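Local coordinates for protein pectate lyase II (Xanthomonas campestris pv. campestris, PDB 2QX3) that probably cleaves pectate, the polygalacturonate of plant cell walls, by a lyase (elimination) reaction, as a secreted parallel beta-helix enzyme of polysaccharide lyase family 1, at residues A[66-71]-A[88-93]. Numbering follows the deposited sequence.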
loop_
_atom_site.group_PDB
_atom_site.type_symbol
_atom_site.label_atom_id
_atom_site.label_comp_id
_atom_site.label_asym_id
_atom_site.label_seq_id
_atom_site.Cartn_x
_atom_site.Cartn_y
_atom_site.Cartn_z
ATOM N N VAL A 66 -2.226 -12.163 -10.459
ATOM C CA VAL A 66 -2.434 -11.585 -11.771
ATOM C C VAL A 66 -1.301 -10.604 -12.053
ATOM O O VAL A 66 -0.849 -9.878 -11.158
ATOM C CB VAL A 66 -3.815 -10.896 -11.869
ATOM C CG1 VAL A 66 -3.995 -10.195 -13.209
ATOM C CG2 VAL A 66 -4.926 -11.909 -11.669
ATOM N N GLN A 67 -0.849 -10.586 -13.301
ATOM C CA GLN A 67 0.291 -9.775 -13.714
ATOM C C GLN A 67 -0.066 -8.786 -14.804
ATOM O O GLN A 67 -0.559 -9.186 -15.857
ATOM C CB GLN A 67 1.352 -10.688 -14.308
ATOM C CG GLN A 67 2.651 -10.666 -13.604
ATOM C CD GLN A 67 3.677 -11.521 -14.309
ATOM O OE1 GLN A 67 3.516 -11.874 -15.486
ATOM N NE2 GLN A 67 4.752 -11.844 -13.601
ATOM N N ILE A 68 0.195 -7.508 -14.559
ATOM C CA ILE A 68 0.243 -6.521 -15.631
ATOM C C ILE A 68 1.723 -6.225 -15.836
ATOM O O ILE A 68 2.362 -5.557 -15.015
ATOM C CB ILE A 68 -0.527 -5.226 -15.299
ATOM C CG1 ILE A 68 -2.019 -5.512 -15.119
ATOM C CG2 ILE A 68 -0.312 -4.173 -16.390
ATOM C CD1 ILE A 68 -2.779 -4.395 -14.408
ATOM N N LYS A 69 2.269 -6.756 -16.925
ATOM C CA LYS A 69 3.695 -6.679 -17.182
ATOM C C LYS A 69 3.940 -5.982 -18.508
ATOM O O LYS A 69 3.467 -6.436 -19.550
ATOM C CB LYS A 69 4.294 -8.084 -17.200
ATOM C CG LYS A 69 5.797 -8.128 -17.428
ATOM C CD LYS A 69 6.352 -9.474 -16.967
ATOM C CE LYS A 69 7.847 -9.518 -17.128
ATOM N NZ LYS A 69 8.376 -10.901 -17.018
ATOM N N ASN A 70 4.667 -4.871 -18.456
ATOM C CA ASN A 70 4.903 -4.027 -19.631
ATOM C C ASN A 70 3.644 -3.693 -20.422
ATOM O O ASN A 70 3.647 -3.718 -21.656
ATOM C CB ASN A 70 5.984 -4.637 -20.543
ATOM C CG ASN A 70 7.386 -4.432 -19.997
ATOM O OD1 ASN A 70 7.676 -4.751 -18.838
ATOM N ND2 ASN A 70 8.266 -3.885 -20.832
ATOM N N LYS A 71 2.558 -3.398 -19.712
ATOM C CA LYS A 71 1.333 -2.928 -20.361
ATOM C C LYS A 71 0.748 -1.732 -19.608
ATOM O O LYS A 71 0.902 -1.625 -18.393
ATOM C CB LYS A 71 0.320 -4.064 -20.537
ATOM C CG LYS A 71 0.753 -5.076 -21.601
ATOM C CD LYS A 71 -0.299 -6.117 -21.914
ATOM C CE LYS A 71 0.254 -7.108 -22.935
ATOM N NZ LYS A 71 -0.668 -8.225 -23.220
ATOM N N ILE A 88 -2.244 -8.974 -7.224
ATOM C CA ILE A 88 -2.016 -8.245 -8.464
ATOM C C ILE A 88 -0.599 -7.668 -8.430
ATOM O O ILE A 88 -0.200 -7.046 -7.432
ATOM C CB ILE A 88 -3.053 -7.090 -8.634
ATOM C CG1 ILE A 88 -4.489 -7.623 -8.700
ATOM C CG2 ILE A 88 -2.741 -6.247 -9.869
ATOM C CD1 ILE A 88 -5.535 -6.584 -8.351
ATOM N N ARG A 89 0.162 -7.903 -9.495
ATOM C CA ARG A 89 1.474 -7.277 -9.679
ATOM C C ARG A 89 1.435 -6.381 -10.906
ATOM O O ARG A 89 0.849 -6.760 -11.928
ATOM C CB ARG A 89 2.569 -8.325 -9.920
ATOM C CG ARG A 89 3.090 -9.060 -8.710
ATOM C CD ARG A 89 4.062 -10.185 -9.155
ATOM N NE ARG A 89 5.400 -9.694 -9.509
ATOM C CZ ARG A 89 6.303 -10.381 -10.217
ATOM N NH1 ARG A 89 7.492 -9.851 -10.463
ATOM N NH2 ARG A 89 6.022 -11.588 -10.697
ATOM N N VAL A 90 2.026 -5.197 -10.791
ATOM C CA VAL A 90 2.325 -4.367 -11.949
ATOM C C VAL A 90 3.830 -4.194 -12.105
ATOM O O VAL A 90 4.497 -3.630 -11.238
ATOM C CB VAL A 90 1.669 -2.979 -11.832
ATOM C CG1 VAL A 90 2.022 -2.122 -13.037
ATOM C CG2 VAL A 90 0.160 -3.116 -11.691
ATOM N N VAL A 91 4.357 -4.686 -13.221
ATOM C CA VAL A 91 5.797 -4.846 -13.333
ATOM C C VAL A 91 6.402 -4.277 -14.627
ATOM O O VAL A 91 5.822 -4.360 -15.735
ATOM C CB VAL A 91 6.237 -6.323 -13.004
ATOM C CG1 VAL A 91 5.716 -7.298 -14.035
ATOM C CG2 VAL A 91 7.754 -6.450 -12.830
ATOM N N GLY A 92 7.561 -3.640 -14.445
ATOM C CA GLY A 92 8.378 -3.101 -15.535
ATOM C C GLY A 92 7.853 -1.845 -16.209
ATOM O O GLY A 92 7.393 -0.912 -15.552
ATOM N N ASN A 93 7.918 -1.842 -17.536
ATOM C CA ASN A 93 7.514 -0.703 -18.347
ATOM C C ASN A 93 5.978 -0.660 -18.449
ATOM O O ASN A 93 5.384 -0.819 -19.520
ATOM C CB ASN A 93 8.191 -0.812 -19.729
ATOM C CG ASN A 93 8.063 0.453 -20.555
ATOM O OD1 ASN A 93 7.913 1.561 -20.029
ATOM N ND2 ASN A 93 8.119 0.288 -21.864
#
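Gln67 and Arg89 run side by side on the outer face of two parallel strands and point alike, with amide and guanidinium planes 64° apart. Gln67 NE2 comes obliquely to within 3.2 Å of Arg89 NH2, but both are donors and no hydrogen bond forms; the bent arginine turns NH1 to a salt bridge with Glu119 on the next strand. On the same face Lys69 and Val91 also lie alongside each other. Val91 has two conformers; in the one described here CG1 sits between its own backbone N and carbonyl carbon (chi1 66°), which turns it across to the neighbouring strand, where it meets Lys69 CG at 3.5 Å, while the extended lysine chain carries NZ away. Between the backbones, Ile68 N donates to Arg89 O and Ile68 O accepts from Val91 N, both at 2.8 Å and nearly straight, and Asn70 N continues the pairing onto Val91 O at 3.0 Å. The two strands belong to successive rungs of the right-handed parallel beta-helix of the pectate lyase family, strand 65-69 forming one end of a four-stranded parallel sheet. The opposite face looks into the helix interior: Val66, Ile68, Ile88 and Val90 are buried there, with Ile68 CD1 4.2 Å from Val90 CG2, and helix 23-32 packs against Val66 and Ile68 at this end of the coil. Beyond the strands the Asn70 and Asn93 side chains cross at about a right angle, amide planes 82° apart. Asn70 ND2 lies against Asn93 CB, and Asn70 OD1 accepts a weak, bent bond from Asn93 N at 3.2 Å and is also hydrogen-bonded to Ser123 OG. Asn93 OD1 is hydrogen-bonded to His95 NE2.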